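Side-chain contacts in shikimate dehydrogenase (NADP(+)) (Peptoclostridium difficile, PDB 5DZS), which probably catalyses the reversible NADPH-linked reduction of 3-dehydroshikimate to shikimate, a step on the way to chorismate and the aromatic amino acids: residues S107-A112 with I177-T182; Q117-V122 with F203-D208; V122-G127 with E168-I173; Y136-D139 with K144-V147. All coordinates share one frame; numbering follows the deposited sequence.

Contact 1: residues S107-A112 with I177-T182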
loop_
_atom_site.group_PDB
_atom_site.type_symbol
_atom_site.label_atom_id
_atom_site.label_comp_id
_atom_site.label_asym_id
_atom_site.label_seq_id
_atom_site.Cartn_x
_atom_site.Cartn_y
_atom_site.Cartn_z
ATOM N N SER B 107 15.553 -5.499 -1.527
ATOM C CA SER B 107 16.260 -4.250 -1.285
ATOM C C SER B 107 17.745 -4.451 -0.923
ATOM O O SER B 107 18.640 -3.813 -1.523
ATOM C CB SER B 107 15.554 -3.514 -0.148
ATOM O OG SER B 107 16.169 -2.279 0.120
ATOM N N MET B 108 17.978 -5.338 0.049
ATOM C CA MET B 108 19.315 -5.700 0.563
ATOM C C MET B 108 20.212 -6.294 -0.531
ATOM O O MET B 108 21.398 -5.977 -0.618
ATOM C CB MET B 108 19.156 -6.717 1.708
ATOM C CG MET B 108 20.451 -7.335 2.237
ATOM S SD MET B 108 20.201 -8.660 3.464
ATOM C CE MET B 108 19.404 -9.907 2.459
ATOM N N PHE B 109 19.639 -7.176 -1.342
ATOM C CA PHE B 109 20.377 -7.827 -2.444
ATOM C C PHE B 109 20.774 -6.825 -3.518
ATOM O O PHE B 109 21.890 -6.875 -4.033
ATOM C CB PHE B 109 19.586 -8.984 -3.052
ATOM C CG PHE B 109 19.741 -10.278 -2.308
ATOM C CD1 PHE B 109 19.009 -10.528 -1.166
ATOM C CD2 PHE B 109 20.613 -11.252 -2.760
ATOM C CE1 PHE B 109 19.136 -11.723 -0.485
ATOM C CE2 PHE B 109 20.759 -12.452 -2.074
ATOM C CZ PHE B 109 20.012 -12.688 -0.941
ATOM N N LYS B 110 19.874 -5.905 -3.849
ATOM C CA LYS B 110 20.184 -4.871 -4.833
ATOM C C LYS B 110 21.273 -3.951 -4.316
ATOM O O LYS B 110 22.192 -3.603 -5.041
ATOM C CB LYS B 110 18.947 -4.038 -5.168
ATOM C CG LYS B 110 17.908 -4.774 -5.986
ATOM C CD LYS B 110 16.643 -3.949 -6.103
ATOM C CE LYS B 110 15.610 -4.635 -6.976
ATOM N NZ LYS B 110 14.273 -4.011 -6.804
ATOM N N MET B 111 21.179 -3.568 -3.054
ATOM C CA MET B 111 22.156 -2.661 -2.467
ATOM C C MET B 111 23.548 -3.305 -2.453
ATOM O O MET B 111 24.544 -2.644 -2.759
ATOM C CB MET B 111 21.694 -2.247 -1.061
ATOM C CG MET B 111 22.657 -1.377 -0.271
ATOM S SD MET B 111 24.051 -2.290 0.419
ATOM C CE MET B 111 23.221 -3.463 1.507
ATOM N N ALA B 112 23.596 -4.596 -2.128
ATOM C CA ALA B 112 24.848 -5.341 -2.063
ATOM C C ALA B 112 25.310 -5.841 -3.444
ATOM O O ALA B 112 26.347 -6.496 -3.546
ATOM C CB ALA B 112 24.692 -6.513 -1.106
ATOM N N ILE B 177 25.825 -18.870 -2.350
ATOM C CA ILE B 177 25.297 -18.106 -1.228
ATOM C C ILE B 177 24.796 -18.944 -0.062
ATOM O O ILE B 177 24.123 -19.959 -0.256
ATOM C CB ILE B 177 24.084 -17.268 -1.705
ATOM C CG1 ILE B 177 24.519 -16.242 -2.756
ATOM C CG2 ILE B 177 23.393 -16.579 -0.535
ATOM C CD1 ILE B 177 23.367 -15.664 -3.553
ATOM N N ILE B 178 25.154 -18.526 1.146
ATOM C CA ILE B 178 24.602 -19.129 2.354
ATOM C C ILE B 178 23.979 -17.982 3.156
ATOM O O ILE B 178 24.641 -16.983 3.491
ATOM C CB ILE B 178 25.617 -19.980 3.147
ATOM C CG1 ILE B 178 24.911 -20.714 4.300
ATOM C CG2 ILE B 178 26.797 -19.150 3.637
ATOM C CD1 ILE B 178 25.771 -21.781 4.953
ATOM N N LEU B 179 22.699 -18.145 3.454
ATOM C CA LEU B 179 21.920 -17.124 4.144
ATOM C C LEU B 179 21.432 -17.644 5.497
ATOM O O LEU B 179 20.798 -18.719 5.585
ATOM C CB LEU B 179 20.772 -16.688 3.247
ATOM C CG LEU B 179 19.856 -15.559 3.771
ATOM C CD1 LEU B 179 19.276 -14.743 2.632
ATOM C CD2 LEU B 179 18.752 -16.094 4.668
ATOM N N ASN B 180 21.759 -16.900 6.548
ATOM C CA ASN B 180 21.329 -17.258 7.890
ATOM C C ASN B 180 19.971 -16.664 8.253
ATOM O O ASN B 180 19.855 -15.448 8.461
ATOM C CB ASN B 180 22.329 -16.780 8.937
ATOM C CG ASN B 180 21.870 -17.106 10.345
ATOM O OD1 ASN B 180 21.341 -18.189 10.595
ATOM N ND2 ASN B 180 22.046 -16.165 11.264
ATOM N N ALA B 181 18.961 -17.521 8.341
ATOM C CA ALA B 181 17.616 -17.119 8.755
ATOM C C ALA B 181 17.286 -17.682 10.150
ATOM O O ALA B 181 16.118 -17.723 10.529
ATOM C CB ALA B 181 16.581 -17.587 7.746
ATOM N N THR B 182 18.308 -18.094 10.903
ATOM C CA THR B 182 18.127 -18.636 12.252
ATOM C C THR B 182 18.329 -17.522 13.272
ATOM O O THR B 182 18.929 -16.501 12.962
ATOM C CB THR B 182 19.130 -19.764 12.575
ATOM O OG1 THR B 182 20.440 -19.228 12.831
ATOM C CG2 THR B 182 19.190 -20.794 11.456
#
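Helix 101-111 meets strand 177-180 through the ring of Phe109, which touches Leu179 and Ile177. One residue earlier, Met108 also turns to this side, but its flexible thioether chain settles on Ile207 of the next strand. Phe109 then makes the contact itself. With CG anti to its carbonyl carbon (chi1 -84°), the ring extends from the helix and presents its far edge to the strand. CZ of Phe109 comes 4.2 Å from CD1 of Leu179, and CE2 of Phe109 lies 4.4 Å from CD1 of Ile177, both methyls lying near the ring plane. A long flat side chain suits this place because the backbones stay far apart, 11.5 Å between the CA atoms of Phe109 and Ile177. Leucine and isoleucine suit the strand, since each ends in a methyl that reaches the ring edge. Past the paired strand residues, Asn180 OD1 closes an Asx turn by accepting from Thr182 N, well above its carbonyl plane, while Thr182 OG1 donates to an in-plane lone pair of Asn180 OD1 at 2.6 Å. Helix 101-111 follows the mixed sheet in the chain and precedes the parallel one, and its packing on a central strand belongs to the Rossmann-type NADP(+) domain of shikimate dehydrogenases.

Contact 2: residues Q117-V122 with F203-D208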
loop_
_atom_site.group_PDB
_atom_site.type_symbol
_atom_site.label_atom_id
_atom_site.label_comp_id
_atom_site.label_asym_id
_atom_site.label_seq_id
_atom_site.Cartn_x
_atom_site.Cartn_y
_atom_site.Cartn_z
ATOM N N GLN B 117 20.543 -14.967 -9.849
ATOM C CA GLN B 117 20.247 -15.649 -11.114
ATOM C C GLN B 117 21.223 -16.787 -11.400
ATOM O O GLN B 117 22.431 -16.578 -11.440
ATOM C CB GLN B 117 20.304 -14.635 -12.267
ATOM C CG GLN B 117 20.179 -15.227 -13.666
ATOM C CD GLN B 117 18.859 -15.936 -13.899
ATOM O OE1 GLN B 117 17.842 -15.588 -13.303
ATOM N NE2 GLN B 117 18.865 -16.926 -14.788
ATOM N N GLY B 118 20.685 -17.989 -11.596
ATOM C CA GLY B 118 21.487 -19.169 -11.914
ATOM C C GLY B 118 22.477 -19.626 -10.854
ATOM O O GLY B 118 23.373 -20.421 -11.146
ATOM N N LYS B 119 22.316 -19.154 -9.619
ATOM C CA LYS B 119 23.245 -19.529 -8.554
ATOM C C LYS B 119 22.726 -20.656 -7.663
ATOM O O LYS B 119 21.610 -21.144 -7.834
ATOM C CB LYS B 119 23.614 -18.304 -7.732
ATOM C CG LYS B 119 24.409 -17.305 -8.549
ATOM C CD LYS B 119 24.925 -16.164 -7.706
ATOM C CE LYS B 119 25.739 -15.209 -8.567
ATOM N NZ LYS B 119 26.138 -13.989 -7.814
ATOM N N VAL B 120 23.579 -21.094 -6.745
ATOM C CA VAL B 120 23.242 -22.143 -5.792
ATOM C C VAL B 120 23.246 -21.478 -4.428
ATOM O O VAL B 120 24.212 -20.801 -4.069
ATOM C CB VAL B 120 24.271 -23.298 -5.804
ATOM C CG1 VAL B 120 23.907 -24.359 -4.767
ATOM C CG2 VAL B 120 24.372 -23.919 -7.190
ATOM N N ALA B 121 22.161 -21.646 -3.676
ATOM C CA ALA B 121 22.057 -21.036 -2.352
ATOM C C ALA B 121 21.509 -21.997 -1.324
ATOM O O ALA B 121 20.761 -22.936 -1.640
ATOM C CB ALA B 121 21.187 -19.787 -2.405
ATOM N N VAL B 122 21.897 -21.742 -0.082
ATOM C CA VAL B 122 21.431 -22.493 1.051
ATOM C C VAL B 122 20.860 -21.502 2.050
ATOM O O VAL B 122 21.491 -20.487 2.353
ATOM C CB VAL B 122 22.565 -23.269 1.738
ATOM C CG1 VAL B 122 22.093 -23.873 3.062
ATOM C CG2 VAL B 122 23.091 -24.342 0.810
ATOM N N PHE B 203 31.228 -21.733 0.564
ATOM C CA PHE B 203 30.377 -20.711 -0.056
ATOM C C PHE B 203 31.177 -19.450 -0.332
ATOM O O PHE B 203 32.214 -19.229 0.290
ATOM C CB PHE B 203 29.132 -20.444 0.816
ATOM C CG PHE B 203 28.220 -21.630 0.887
ATOM C CD1 PHE B 203 28.473 -22.656 1.786
ATOM C CD2 PHE B 203 27.165 -21.769 -0.002
ATOM C CE1 PHE B 203 27.670 -23.786 1.816
ATOM C CE2 PHE B 203 26.354 -22.888 0.029
ATOM C CZ PHE B 203 26.607 -23.900 0.938
ATOM N N ASP B 204 30.707 -18.658 -1.293
ATOM C CA ASP B 204 31.362 -17.405 -1.691
ATOM C C ASP B 204 30.778 -16.163 -1.021
ATOM O O ASP B 204 31.498 -15.191 -0.777
ATOM C CB ASP B 204 31.238 -17.205 -3.207
ATOM C CG ASP B 204 32.013 -18.227 -4.007
ATOM O OD1 ASP B 204 33.039 -18.748 -3.514
ATOM O OD2 ASP B 204 31.605 -18.491 -5.156
ATOM N N ILE B 205 29.477 -16.201 -0.732
ATOM C CA ILE B 205 28.767 -15.045 -0.170
ATOM C C ILE B 205 27.969 -15.456 1.061
ATOM O O ILE B 205 27.264 -16.467 1.030
ATOM C CB ILE B 205 27.785 -14.467 -1.211
ATOM C CG1 ILE B 205 28.535 -14.120 -2.513
ATOM C CG2 ILE B 205 27.047 -13.256 -0.649
ATOM C CD1 ILE B 205 27.627 -13.760 -3.670
ATOM N N LEU B 206 28.136 -14.712 2.150
ATOM C CA LEU B 206 27.375 -14.949 3.367
ATOM C C LEU B 206 26.411 -13.805 3.598
ATOM O O LEU B 206 26.807 -12.642 3.576
ATOM C CB LEU B 206 28.260 -15.055 4.609
ATOM C CG LEU B 206 29.039 -16.336 4.864
ATOM C CD1 LEU B 206 30.167 -16.474 3.859
ATOM C CD2 LEU B 206 29.578 -16.312 6.288
ATOM N N ILE B 207 25.147 -14.133 3.832
ATOM C CA ILE B 207 24.152 -13.123 4.155
ATOM C C ILE B 207 23.579 -13.461 5.518
ATOM O O ILE B 207 23.078 -14.561 5.733
ATOM C CB ILE B 207 23.025 -13.063 3.106
ATOM C CG1 ILE B 207 23.626 -12.712 1.736
ATOM C CG2 ILE B 207 21.962 -12.049 3.523
ATOM C CD1 ILE B 207 22.645 -12.801 0.592
ATOM N N ASP B 208 23.670 -12.523 6.451
ATOM C CA ASP B 208 23.120 -12.756 7.784
ATOM C C ASP B 208 21.981 -11.776 8.020
ATOM O O ASP B 208 22.188 -10.580 7.953
ATOM C CB ASP B 208 24.217 -12.590 8.847
ATOM C CG ASP B 208 23.831 -13.197 10.196
ATOM O OD1 ASP B 208 22.651 -13.591 10.376
ATOM O OD2 ASP B 208 24.721 -13.301 11.066
#
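Val122 and Phe203 supply the apolar part of this contact. CG2 of Val122, the branch anti to the carbonyl carbon, comes 3.5 Å from CZ of Phe203 and 3.7 Å from CE2 of Phe203, so it meets the far corner of the ring obliquely. The two side chains run at about a right angle. Phe203 has CG beside its backbone N (chi1 -66°), which directs the ring back over the sheet, where it also lies on Ile178; a short branched valine puts a methyl against the ring corner. Strands 120-124 and 205-208 are not neighbours: strand 177-180 runs between them in the parallel sheet of a Rossmann-type fold, so the contact spans the intervening strand, and a large ring gives the reach. A second, looser contact is made by Lys119, whose fully extended chain passes alongside Asp176 and brings NZ of Lys119 to 4.4 Å from CD1 of Ile205. Lysine suits this place because its long stem carries NZ out to the methyl of Ile205, a loose approach with no bond across the segments. NZ also makes a weak hydrogen bond to Asp115 O. Backbone polar groups find partners nearby: Val120 N donates to Asp176 OD2, and Phe203 O accepts from Lys227 NZ.

Contact 3: residues V122-G127 with E168-I173. With SO4 (sulfate ion), chain E.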
loop_
_atom_site.group_PDB
_atom_site.type_symbol
_atom_site.label_atom_id
_atom_site.label_comp_id
_atom_site.label_asym_id
_atom_site.label_seq_id
_atom_site.Cartn_x
_atom_site.Cartn_y
_atom_site.Cartn_z
ATOM N N VAL B 122 21.897 -21.742 -0.082
ATOM C CA VAL B 122 21.431 -22.493 1.051
ATOM C C VAL B 122 20.860 -21.502 2.050
ATOM O O VAL B 122 21.491 -20.487 2.353
ATOM C CB VAL B 122 22.565 -23.269 1.738
ATOM C CG1 VAL B 122 22.093 -23.873 3.062
ATOM C CG2 VAL B 122 23.091 -24.342 0.810
ATOM N N ILE B 123 19.654 -21.789 2.524
ATOM C CA ILE B 123 19.031 -21.006 3.588
ATOM C C ILE B 123 19.135 -21.821 4.868
ATOM O O ILE B 123 18.764 -23.005 4.892
ATOM C CB ILE B 123 17.538 -20.741 3.337
ATOM C CG1 ILE B 123 17.348 -19.861 2.097
ATOM C CG2 ILE B 123 16.913 -20.076 4.571
ATOM C CD1 ILE B 123 15.923 -19.808 1.591
ATOM N N LEU B 124 19.636 -21.198 5.927
ATOM C CA LEU B 124 19.721 -21.836 7.226
ATOM C C LEU B 124 18.496 -21.473 8.045
ATOM O O LEU B 124 18.265 -20.282 8.328
ATOM C CB LEU B 124 20.959 -21.370 7.981
ATOM C CG LEU B 124 22.301 -21.536 7.284
ATOM C CD1 LEU B 124 23.387 -20.907 8.137
ATOM C CD2 LEU B 124 22.565 -23.012 7.015
ATOM N N GLY B 125 17.714 -22.488 8.418
ATOM C CA GLY B 125 16.529 -22.295 9.245
ATOM C C GLY B 125 15.223 -22.377 8.488
ATOM O O GLY B 125 15.197 -22.300 7.255
ATOM N N THR B 126 14.110 -22.518 9.210
ATOM C CA THR B 126 12.802 -22.714 8.554
ATOM C C THR B 126 11.634 -21.819 9.003
ATOM O O THR B 126 10.477 -22.165 8.775
ATOM C CB THR B 126 12.364 -24.193 8.694
ATOM O OG1 THR B 126 12.324 -24.568 10.082
ATOM C CG2 THR B 126 13.340 -25.110 7.961
ATOM N N GLY B 127 11.927 -20.672 9.610
ATOM C CA GLY B 127 10.874 -19.766 10.081
ATOM C C GLY B 127 10.240 -18.956 8.961
ATOM O O GLY B 127 10.365 -19.305 7.788
ATOM N N GLU B 168 23.931 -32.154 8.667
ATOM C CA GLU B 168 24.891 -33.204 8.352
ATOM C C GLU B 168 25.108 -33.247 6.848
ATOM O O GLU B 168 26.247 -33.268 6.381
ATOM C CB GLU B 168 24.395 -34.556 8.864
ATOM C CG GLU B 168 24.245 -34.592 10.373
ATOM C CD GLU B 168 25.559 -34.314 11.083
ATOM O OE1 GLU B 168 26.613 -34.810 10.610
ATOM O OE2 GLU B 168 25.531 -33.608 12.120
ATOM N N GLU B 169 24.008 -33.239 6.093
ATOM C CA GLU B 169 24.074 -33.234 4.633
ATOM C C GLU B 169 24.714 -31.962 4.128
ATOM O O GLU B 169 25.343 -31.948 3.084
ATOM C CB GLU B 169 22.685 -33.336 4.015
ATOM C CG GLU B 169 21.910 -34.593 4.362
ATOM C CD GLU B 169 20.521 -34.555 3.770
ATOM O OE1 GLU B 169 20.359 -34.921 2.584
ATOM O OE2 GLU B 169 19.589 -34.171 4.501
ATOM N N LEU B 170 24.518 -30.872 4.862
ATOM C CA LEU B 170 25.076 -29.586 4.468
ATOM C C LEU B 170 26.595 -29.605 4.381
ATOM O O LEU B 170 27.182 -28.816 3.644
ATOM C CB LEU B 170 24.634 -28.506 5.459
ATOM C CG LEU B 170 25.157 -27.092 5.210
ATOM C CD1 LEU B 170 24.769 -26.576 3.831
ATOM C CD2 LEU B 170 24.624 -26.159 6.285
ATOM N N LYS B 171 27.224 -30.517 5.126
ATOM C CA LYS B 171 28.677 -30.632 5.140
ATOM C C LYS B 171 29.251 -30.903 3.752
ATOM O O LYS B 171 30.391 -30.530 3.473
ATOM C CB LYS B 171 29.125 -31.756 6.082
ATOM C CG LYS B 171 28.796 -31.558 7.552
ATOM C CD LYS B 171 29.353 -32.714 8.381
ATOM C CE LYS B 171 29.001 -32.558 9.853
ATOM N NZ LYS B 171 29.467 -33.705 10.676
ATOM N N HIS B 172 28.458 -31.538 2.887
ATOM C CA HIS B 172 28.907 -31.891 1.533
ATOM C C HIS B 172 28.334 -31.006 0.424
ATOM O O HIS B 172 28.453 -31.343 -0.752
ATOM C CB HIS B 172 28.556 -33.356 1.238
ATOM C CG HIS B 172 28.870 -34.284 2.365
ATOM N ND1 HIS B 172 30.155 -34.685 2.665
ATOM C CD2 HIS B 172 28.065 -34.890 3.270
ATOM C CE1 HIS B 172 30.128 -35.492 3.710
ATOM N NE2 HIS B 172 28.871 -35.635 4.095
ATOM N N ILE B 173 27.703 -29.888 0.780
ATOM C CA ILE B 173 27.153 -28.987 -0.237
ATOM C C ILE B 173 28.077 -27.799 -0.472
ATOM O O ILE B 173 28.537 -27.148 0.474
ATOM C CB ILE B 173 25.735 -28.463 0.121
ATOM C CG1 ILE B 173 24.664 -29.508 -0.201
ATOM C CG2 ILE B 173 25.370 -27.258 -0.739
ATOM C CD1 ILE B 173 24.819 -30.816 0.526
HETATM S S SO4 E . 15.922 -24.927 12.065
HETATM O O1 SO4 E . 17.162 -24.782 11.268
HETATM O O2 SO4 E . 16.166 -25.908 13.146
HETATM O O3 SO4 E . 15.549 -23.613 12.640
HETATM O O4 SO4 E . 14.813 -25.403 11.207
#
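Val122 on strand 120-124 faces Leu170 with their CA atoms 8.7 Å apart, Leu170 lying on a turn whose residues 168-171 have helical backbone angles but lack regular helical bonds. Leu170 spreads its two methyls over the strand: CD1 of Leu170 sits 3.9 Å from CG1 of Val122, and CD2 of Leu170 lies 3.8 Å from CD2 of Leu124. Its CG is anti to the backbone N (chi1 179°), extending the forked end toward the sheet, where one leucine can cover two alternate strand residues. Ile173 adds its CG2, 4.0 Å from CG2 of Val122; only this branch, anti to the backbone N, touches, and the longer branch leads away. Within the turn, Lys171 NZ bridges to Glu168 OE1 at 3.1 Å, on the syn side of the carboxylate. The strand then runs into Gly125, Thr126 and Gly127, the last being the N-cap of helix 128-139. In the conformer described, Thr126 OG1 donates to sulfate O4 at 2.9 Å. Apolar packing thus closes the strand side, while beyond it Thr126 of the glycine-rich loop and Thr149 of the neighbouring strand bind an anion, probably from the crystallisation liquor, consistent with a site suited to a phosphate of NADP(+).

Contact 4: residues Y136-D139 with K144-V147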
loop_
_atom_site.group_PDB
_atom_site.type_symbol
_atom_site.label_atom_id
_atom_site.label_comp_id
_atom_site.label_asym_id
_atom_site.label_seq_id
_atom_site.Cartn_x
_atom_site.Cartn_y
_atom_site.Cartn_z
ATOM N N TYR B 136 11.775 -15.333 -2.430
ATOM C CA TYR B 136 12.608 -14.389 -3.170
ATOM C C TYR B 136 13.600 -15.095 -4.090
ATOM O O TYR B 136 13.690 -14.763 -5.279
ATOM C CB TYR B 136 13.354 -13.456 -2.209
ATOM C CG TYR B 136 14.384 -12.614 -2.908
ATOM C CD1 TYR B 136 14.012 -11.501 -3.638
ATOM C CD2 TYR B 136 15.727 -12.949 -2.857
ATOM C CE1 TYR B 136 14.958 -10.733 -4.292
ATOM C CE2 TYR B 136 16.683 -12.196 -3.513
ATOM C CZ TYR B 136 16.297 -11.089 -4.226
ATOM O OH TYR B 136 17.266 -10.342 -4.882
ATOM N N PHE B 137 14.356 -16.050 -3.548
ATOM C CA PHE B 137 15.343 -16.777 -4.357
ATOM C C PHE B 137 14.717 -17.472 -5.587
ATOM O O PHE B 137 15.270 -17.406 -6.686
ATOM C CB PHE B 137 16.110 -17.827 -3.526
ATOM C CG PHE B 137 17.186 -17.269 -2.615
ATOM C CD1 PHE B 137 18.133 -16.366 -3.073
ATOM C CD2 PHE B 137 17.330 -17.762 -1.326
ATOM C CE1 PHE B 137 19.144 -15.905 -2.234
ATOM C CE2 PHE B 137 18.339 -17.313 -0.486
ATOM C CZ PHE B 137 19.245 -16.384 -0.933
ATOM N N ILE B 138 13.584 -18.145 -5.393
ATOM C CA ILE B 138 12.898 -18.857 -6.485
ATOM C C ILE B 138 12.406 -17.899 -7.567
ATOM O O ILE B 138 12.530 -18.184 -8.759
ATOM C CB ILE B 138 11.681 -19.665 -5.978
ATOM C CG1 ILE B 138 12.107 -20.748 -4.974
ATOM C CG2 ILE B 138 10.934 -20.299 -7.147
ATOM C CD1 ILE B 138 12.891 -21.899 -5.565
ATOM N N ASP B 139 11.825 -16.782 -7.149
ATOM C CA ASP B 139 11.348 -15.783 -8.097
ATOM C C ASP B 139 12.502 -15.155 -8.869
ATOM O O ASP B 139 12.331 -14.744 -10.016
ATOM C CB ASP B 139 10.585 -14.672 -7.375
ATOM C CG ASP B 139 9.251 -15.130 -6.814
ATOM O OD1 ASP B 139 8.777 -16.250 -7.132
ATOM O OD2 ASP B 139 8.655 -14.344 -6.056
ATOM N N LYS B 144 19.657 -23.685 -7.888
ATOM C CA LYS B 144 19.523 -24.744 -6.896
ATOM C C LYS B 144 19.307 -24.097 -5.531
ATOM O O LYS B 144 20.081 -23.232 -5.154
ATOM C CB LYS B 144 20.826 -25.546 -6.871
ATOM C CG LYS B 144 20.819 -26.836 -6.062
ATOM C CD LYS B 144 20.086 -27.958 -6.778
ATOM C CE LYS B 144 20.369 -29.293 -6.110
ATOM N NZ LYS B 144 19.644 -30.421 -6.745
ATOM N N LEU B 145 18.268 -24.515 -4.807
ATOM C CA LEU B 145 17.978 -23.971 -3.466
ATOM C C LEU B 145 17.783 -25.059 -2.408
ATOM O O LEU B 145 16.942 -25.956 -2.565
ATOM C CB LEU B 145 16.725 -23.089 -3.497
ATOM C CG LEU B 145 16.359 -22.432 -2.159
ATOM C CD1 LEU B 145 17.461 -21.488 -1.688
ATOM C CD2 LEU B 145 15.037 -21.694 -2.256
ATOM N N TYR B 146 18.570 -24.976 -1.336
ATOM C CA TYR B 146 18.454 -25.885 -0.205
ATOM C C TYR B 146 18.007 -25.081 1.017
ATOM O O TYR B 146 18.344 -23.907 1.151
ATOM C CB TYR B 146 19.798 -26.517 0.153
ATOM C CG TYR B 146 20.531 -27.279 -0.940
ATOM C CD1 TYR B 146 21.394 -26.619 -1.809
ATOM C CD2 TYR B 146 20.427 -28.660 -1.045
ATOM C CE1 TYR B 146 22.094 -27.303 -2.792
ATOM C CE2 TYR B 146 21.130 -29.358 -2.020
ATOM C CZ TYR B 146 21.957 -28.673 -2.889
ATOM O OH TYR B 146 22.655 -29.367 -3.856
ATOM N N VAL B 147 17.251 -25.723 1.899
ATOM C CA VAL B 147 16.860 -25.129 3.174
ATOM C C VAL B 147 17.299 -26.141 4.223
ATOM O O VAL B 147 16.885 -27.301 4.168
ATOM C CB VAL B 147 15.349 -24.870 3.275
ATOM C CG1 VAL B 147 14.999 -24.317 4.648
ATOM C CG2 VAL B 147 14.909 -23.906 2.187
#
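Leu145 is held by two helix residues, one to each methyl. CD1 of Leu145 lies 3.7 Å from CD2 of Phe137, approaching the ring obliquely, while CD2 of Leu145 meets CD1 of Ile138 at 3.9 Å and CG1 of Ile138 at 4.1 Å. In both pairs the side chains cross at about a right angle. Leucine suits the position because CG, anti to the backbone N (chi1 -178°), carries the fork straight out toward the helix. Ile138 does not start in that direction; its chi2 of -70° bends CD1, the end of its longer branch, back to the strand. These residues join the helix and second strand of a beta-alpha-beta crossover, strand 120-124, helix 128-139, strand 144-149, the first unit of the Rossmann-type domain, and the CA atoms of Phe137 and Leu145 are 7.7 Å apart. In the next shell, Leu134 and Ile123 both touch Leu145. Phenylalanine suits position 137 because its broad ring reaches both Leu145 and Ile123, wedged between helix and sheet. Farther out, Tyr136 meets the ring of Phe109 with planes at about 40°. Asp139 is fixed by a salt bridge from its OD2 to Arg81 and by Tyr102 OH, and it packs on Glu92 of the second subunit.

All four contacts use the parallel sheet of the NADP(+) domain. Contacts 1 and 4 cover one face and meet there: Phe109 CZ lies 3.6 Å from Phe137 CE1, and Leu179 CD1 is 3.9 Å from Phe137 CZ. Contacts 2 and 3 share Val122, whose side chain points to the other face. Adjacent strands tie the contacts together, for instance through Asn180 ND2 to Asp208 OD1 at 2.8 Å between contacts 1 and 2. The predicted NADP(+)-binding Leu209 is nearest to contact 1, its side chain about 4 Å from that of Leu179, about 8 Å from that of Phe137 in contact 4 and about 9 Å from that of Leu124 in contact 3. Thr126 of contact 3 donates one of the bonds to the sulfate.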